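Local coordinates for Trp Repressor Binding Protein (Bacillus subtilis, PDB 1RLI) that probably acts as an FMN-containing oxidoreductase that takes electrons from NADPH or NADH, although its substrate is not known, at residues Y62-E67 and T100-F106; N18-A23 and V120-G124. One frame throughout, in Å; residues are numbered along the deposited sequence.

Contact 1 of 2, residues Y62-E67 and T100-F106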
loop_
_atom_site.group_PDB
_atom_site.type_symbol
_atom_site.label_atom_id
_atom_site.label_comp_id
_atom_site.label_asym_id
_atom_site.label_seq_id
_atom_site.Cartn_x
_atom_site.Cartn_y
_atom_site.Cartn_z
ATOM N N TYR D 62 -4.586 16.334 26.844
ATOM C CA TYR D 62 -3.710 15.298 26.282
ATOM C C TYR D 62 -3.017 14.433 27.338
ATOM O O TYR D 62 -3.012 13.211 27.214
ATOM C CB TYR D 62 -2.676 15.946 25.340
ATOM C CG TYR D 62 -1.689 14.973 24.727
ATOM C CD1 TYR D 62 -2.002 14.263 23.572
ATOM C CD2 TYR D 62 -0.443 14.770 25.308
ATOM C CE1 TYR D 62 -1.089 13.370 22.999
ATOM C CE2 TYR D 62 0.481 13.866 24.745
ATOM C CZ TYR D 62 0.145 13.175 23.588
ATOM O OH TYR D 62 1.051 12.290 23.028
ATOM N N ASP D 63 -2.417 15.041 28.370
ATOM C CA ASP D 63 -1.751 14.253 29.412
ATOM C C ASP D 63 -2.719 13.308 30.119
ATOM O O ASP D 63 -2.349 12.183 30.438
ATOM C CB ASP D 63 -1.078 15.150 30.470
ATOM C CG ASP D 63 0.078 15.958 29.906
ATOM O OD1 ASP D 63 0.686 15.523 28.901
ATOM O OD2 ASP D 63 0.386 17.031 30.482
ATOM N N SER D 64 -3.942 13.764 30.384
ATOM C CA SER D 64 -4.945 12.912 31.029
ATOM C C SER D 64 -5.285 11.717 30.136
ATOM O O SER D 64 -5.551 10.609 30.622
ATOM C CB SER D 64 -6.223 13.707 31.312
ATOM O OG SER D 64 -6.018 14.568 32.413
ATOM N N ILE D 65 -5.286 11.949 28.828
ATOM C CA ILE D 65 -5.592 10.882 27.882
ATOM C C ILE D 65 -4.480 9.840 27.876
ATOM O O ILE D 65 -4.739 8.633 27.942
ATOM C CB ILE D 65 -5.821 11.458 26.476
ATOM C CG1 ILE D 65 -7.118 12.272 26.499
ATOM C CG2 ILE D 65 -5.892 10.320 25.416
ATOM C CD1 ILE D 65 -7.446 13.020 25.210
ATOM N N ILE D 66 -3.236 10.306 27.837
ATOM C CA ILE D 66 -2.101 9.398 27.833
ATOM C C ILE D 66 -2.131 8.561 29.105
ATOM O O ILE D 66 -1.869 7.353 29.077
ATOM C CB ILE D 66 -0.771 10.169 27.767
ATOM C CG1 ILE D 66 -0.619 10.866 26.403
ATOM C CG2 ILE D 66 0.381 9.228 27.973
ATOM C CD1 ILE D 66 -0.601 9.896 25.171
ATOM N N GLU D 67 -2.438 9.210 30.229
ATOM C CA GLU D 67 -2.503 8.496 31.508
ATOM C C GLU D 67 -3.501 7.340 31.439
ATOM O O GLU D 67 -3.224 6.227 31.895
ATOM C CB GLU D 67 -2.915 9.449 32.631
ATOM C CG GLU D 67 -1.829 10.423 33.042
ATOM C CD GLU D 67 -0.775 9.783 33.934
ATOM O OE1 GLU D 67 -0.723 8.535 33.997
ATOM O OE2 GLU D 67 0.005 10.531 34.568
ATOM N N THR D 100 5.746 12.816 23.702
ATOM C CA THR D 100 5.650 11.927 24.846
ATOM C C THR D 100 6.829 10.977 24.941
ATOM O O THR D 100 7.214 10.577 26.036
ATOM C CB THR D 100 4.316 11.164 24.785
ATOM O OG1 THR D 100 3.261 12.122 24.592
ATOM C CG2 THR D 100 4.081 10.394 26.051
ATOM N N LEU D 101 7.416 10.624 23.799
ATOM C CA LEU D 101 8.571 9.733 23.786
ATOM C C LEU D 101 9.802 10.422 24.372
ATOM O O LEU D 101 10.825 9.775 24.616
ATOM C CB LEU D 101 8.858 9.270 22.358
ATOM C CG LEU D 101 7.891 8.189 21.851
ATOM C CD1 LEU D 101 7.935 8.120 20.331
ATOM C CD2 LEU D 101 8.275 6.846 22.446
ATOM N N ARG D 102 9.694 11.730 24.612
ATOM C CA ARG D 102 10.799 12.501 25.185
ATOM C C ARG D 102 10.357 13.129 26.506
ATOM O O ARG D 102 11.087 13.932 27.090
ATOM C CB ARG D 102 11.208 13.624 24.211
ATOM C CG ARG D 102 11.581 13.119 22.812
ATOM C CD ARG D 102 12.217 14.199 21.932
ATOM N NE ARG D 102 11.302 15.294 21.626
ATOM C CZ ARG D 102 10.667 15.450 20.466
ATOM N NH1 ARG D 102 10.845 14.583 19.479
ATOM N NH2 ARG D 102 9.838 16.471 20.301
ATOM N N ASP D 103 9.165 12.750 26.974
ATOM C CA ASP D 103 8.561 13.332 28.187
ATOM C C ASP D 103 8.994 12.633 29.479
ATOM O O ASP D 103 8.642 11.490 29.700
ATOM C CB ASP D 103 7.030 13.260 28.025
ATOM C CG ASP D 103 6.272 14.088 29.042
ATOM O OD1 ASP D 103 6.821 14.398 30.108
ATOM O OD2 ASP D 103 5.105 14.426 28.767
ATOM N N PRO D 104 9.734 13.334 30.375
ATOM C CA PRO D 104 10.158 12.680 31.613
ATOM C C PRO D 104 9.010 12.289 32.542
ATOM O O PRO D 104 9.213 11.525 33.484
ATOM C CB PRO D 104 11.095 13.717 32.247
ATOM C CG PRO D 104 10.411 14.991 31.899
ATOM C CD PRO D 104 10.088 14.763 30.401
ATOM N N ARG D 105 7.817 12.817 32.318
ATOM C CA ARG D 105 6.696 12.442 33.172
ATOM C C ARG D 105 6.136 11.067 32.795
ATOM O O ARG D 105 5.349 10.482 33.541
ATOM C CB ARG D 105 5.591 13.484 33.080
ATOM C CG ARG D 105 6.029 14.853 33.533
ATOM C CD ARG D 105 4.992 15.846 33.133
ATOM N NE ARG D 105 4.770 15.786 31.693
ATOM C CZ ARG D 105 3.733 16.349 31.084
ATOM N NH1 ARG D 105 2.830 17.010 31.804
ATOM N NH2 ARG D 105 3.597 16.261 29.771
ATOM N N PHE D 106 6.547 10.562 31.639
ATOM C CA PHE D 106 6.102 9.257 31.152
ATOM C C PHE D 106 7.373 8.581 30.678
ATOM O O PHE D 106 7.508 8.245 29.491
ATOM C CB PHE D 106 5.136 9.434 29.982
ATOM C CG PHE D 106 3.870 10.147 30.342
ATOM C CD1 PHE D 106 2.879 9.498 31.080
ATOM C CD2 PHE D 106 3.666 11.475 29.963
ATOM C CE1 PHE D 106 1.707 10.157 31.434
ATOM C CE2 PHE D 106 2.498 12.144 30.310
ATOM C CZ PHE D 106 1.509 11.482 31.050
#

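Contact 2 of 2, residues N18-A23 and V120-G124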
loop_
_atom_site.group_PDB
_atom_site.type_symbol
_atom_site.label_atom_id
_atom_site.label_comp_id
_atom_site.label_asym_id
_atom_site.label_seq_id
_atom_site.Cartn_x
_atom_site.Cartn_y
_atom_site.Cartn_z
ATOM N N ASN D 18 -21.002 7.377 12.766
ATOM C CA ASN D 18 -20.675 6.021 12.349
ATOM C C ASN D 18 -19.522 5.425 13.124
ATOM O O ASN D 18 -19.488 4.221 13.379
ATOM C CB ASN D 18 -20.359 5.992 10.860
ATOM C CG ASN D 18 -21.509 6.492 10.025
ATOM O OD1 ASN D 18 -22.648 6.049 10.193
ATOM N ND2 ASN D 18 -21.227 7.420 9.122
ATOM N N THR D 19 -18.568 6.272 13.487
ATOM C CA THR D 19 -17.409 5.837 14.231
ATOM C C THR D 19 -17.812 5.366 15.624
ATOM O O THR D 19 -17.355 4.322 16.093
ATOM C CB THR D 19 -16.380 6.985 14.332
ATOM O OG1 THR D 19 -15.814 7.222 13.033
ATOM C CG2 THR D 19 -15.290 6.641 15.306
ATOM N N ASP D 20 -18.661 6.146 16.286
ATOM C CA ASP D 20 -19.128 5.794 17.626
ATOM C C ASP D 20 -19.889 4.480 17.599
ATOM O O ASP D 20 -19.673 3.594 18.432
ATOM C CB ASP D 20 -20.063 6.872 18.177
ATOM C CG ASP D 20 -19.362 8.185 18.430
ATOM O OD1 ASP D 20 -19.661 8.813 19.470
ATOM O OD2 ASP D 20 -18.527 8.594 17.595
ATOM N N VAL D 21 -20.793 4.373 16.636
ATOM C CA VAL D 21 -21.615 3.185 16.471
ATOM C C VAL D 21 -20.778 1.925 16.274
ATOM O O VAL D 21 -20.985 0.935 16.966
ATOM C CB VAL D 21 -22.586 3.354 15.274
ATOM C CG1 VAL D 21 -23.312 2.047 14.993
ATOM C CG2 VAL D 21 -23.594 4.467 15.575
ATOM N N LEU D 22 -19.831 1.953 15.330
ATOM C CA LEU D 22 -19.012 0.777 15.085
ATOM C C LEU D 22 -18.167 0.404 16.289
ATOM O O LEU D 22 -17.967 -0.775 16.567
ATOM C CB LEU D 22 -18.087 0.985 13.879
ATOM C CG LEU D 22 -18.671 0.696 12.501
ATOM C CD1 LEU D 22 -17.597 0.863 11.421
ATOM C CD2 LEU D 22 -19.211 -0.729 12.487
ATOM N N ALA D 23 -17.670 1.411 17.002
ATOM C CA ALA D 23 -16.841 1.150 18.171
ATOM C C ALA D 23 -17.643 0.440 19.250
ATOM O O ALA D 23 -17.144 -0.481 19.898
ATOM C CB ALA D 23 -16.268 2.443 18.715
ATOM N N VAL D 120 -8.020 -0.998 14.673
ATOM C CA VAL D 120 -8.455 0.226 14.002
ATOM C C VAL D 120 -9.867 0.072 13.428
ATOM O O VAL D 120 -10.193 -0.960 12.852
ATOM C CB VAL D 120 -7.509 0.590 12.816
ATOM C CG1 VAL D 120 -8.092 1.761 12.013
ATOM C CG2 VAL D 120 -6.096 0.957 13.346
ATOM N N ILE D 121 -10.693 1.100 13.596
ATOM C CA ILE D 121 -12.039 1.127 13.011
ATOM C C ILE D 121 -12.043 2.439 12.219
ATOM O O ILE D 121 -11.837 3.505 12.802
ATOM C CB ILE D 121 -13.157 1.197 14.082
ATOM C CG1 ILE D 121 -13.174 -0.102 14.895
ATOM C CG2 ILE D 121 -14.500 1.426 13.407
ATOM C CD1 ILE D 121 -14.096 -0.054 16.081
ATOM N N ALA D 122 -12.248 2.364 10.905
ATOM C CA ALA D 122 -12.251 3.557 10.062
ATOM C C ALA D 122 -13.457 3.530 9.134
ATOM O O ALA D 122 -13.764 2.507 8.509
ATOM C CB ALA D 122 -10.955 3.641 9.242
ATOM N N VAL D 123 -14.137 4.657 9.049
ATOM C CA VAL D 123 -15.331 4.741 8.225
ATOM C C VAL D 123 -15.186 5.859 7.224
ATOM O O VAL D 123 -14.816 6.964 7.593
ATOM C CB VAL D 123 -16.580 5.024 9.101
ATOM C CG1 VAL D 123 -17.830 5.064 8.223
ATOM C CG2 VAL D 123 -16.712 3.964 10.176
ATOM N N GLY D 124 -15.508 5.564 5.963
ATOM C CA GLY D 124 -15.409 6.555 4.904
ATOM C C GLY D 124 -16.523 6.374 3.887
ATOM O O GLY D 124 -17.129 5.308 3.818
#

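Contact 1 of 2, residues Y62-E67 and T100-F106
Two turns of loop, T100-D103 and D103-F106, both type I, lay residues T100-F106 against the first turns of helix 62-70. The loop joins helix 97-100 to helix 109-114, whose F109 packs on I66 and T100. F106 supplies the largest share of the interface. Its CA-CB bond points toward the helix, and with chi1 at m the ring lies beside I66 and E67. I66, m at chi1, sets CG2 over one face, 3.9 Å from the F106 ring centroid, a CH-pi contact. E67, m at chi1 and chi2, bends across to the ring edge, its CD 3.5 Å from F106 CE1. Y62 is t at chi1, so although its CA-CB bond points sideways the phenol extends to the loop, where Y62 OH and T100 OG1 share a hydrogen bond of 2.7 Å. On the outer side the R105 side chain (m,t,m) carries its guanidinium to D63, with NH1 2.8 Å from D63 OD2 in a salt bridge; R105 NH2 to D63 OD1, 3.1 Å, is weak. The same guanidinium is held within the loop by D103, R105 NH2 lying 2.6 Å from D103 OD2, while D103 OD1 takes the backbone N of R105 at 2.9 Å, an Asx turn. One arginine thus bridges two aspartates that come within 4.6 Å (D63 OD1 to D103 OD2), so its positive charge offsets their repulsion and ties loop to helix.

Contact 2 of 2, residues N18-A23 and V120-G124
Apolar contact dominates where helix 18-27 lies over strand 117-124. I121 and V123, alternate residues of the strand, both point their CA-CB bonds at the helix, whereas A122 between them turns to the other face of the sheet. L22 meets both: its CB is 3.6 Å from I121 CG2, and its CD1 is 3.5 Å from V123 CG2, so it spans the two. A23 is small enough for I121, extended at chi2 (t), to bring CD1 to 3.7 Å from A23 CA. Toward the start of the helix, V123 takes up the aliphatic part of N18, CG1 lying 3.8 Å from N18 CB, and T19 makes a looser contact, OG1 to V123 CG2 at 4.4 Å.

Polar bonding runs elsewhere. The N18 amide faces the loop beyond strand 149-157, where OD1 accepts from the backbone N of I164. A platinum ion of the crystal lies about 4 Å from this side chain, a proximity only. Within the helix, L22 N to N18 O (3.0 Å) and A23 N to T19 O (3.1 Å) begin the alpha-helical pattern.

The short axes pass 8.4 Å apart at 143°, so helix and strand run roughly antiparallel, as expected for a helix covering the parallel strands of a flavodoxin-like sheet. Helix 18-27 follows the loop after strand 6-10, which in flavodoxin-like proteins commonly holds the FMN phosphate; no FMN is bound here. T19 also rests on A78 and P80 of strand 74-80. Strand 117-124 is hydrogen-bonded between strands 74-80 and 149-157, and on its far face helix 133-146 packs against V120.

Contact 2 is fully buried near the centre of the folded chain, whereas contact 1 is only partly buried, its own centre about 18 Å from the centre of the chain and on the opposite side of it. They share no helix or strand: one sets a helix on a strand of the central sheet, the other a helix against a loop built of two type I turns. Their chemistry follows: aliphatic side chains pack in contact 2, while contact 1 adds a hydroxyl pair and a partly exposed salt-bridge network to its aromatic centre. Their nearest atoms are about 14 Å apart, yet contact 1 is nested in sequence inside the loop that contact 2 closes.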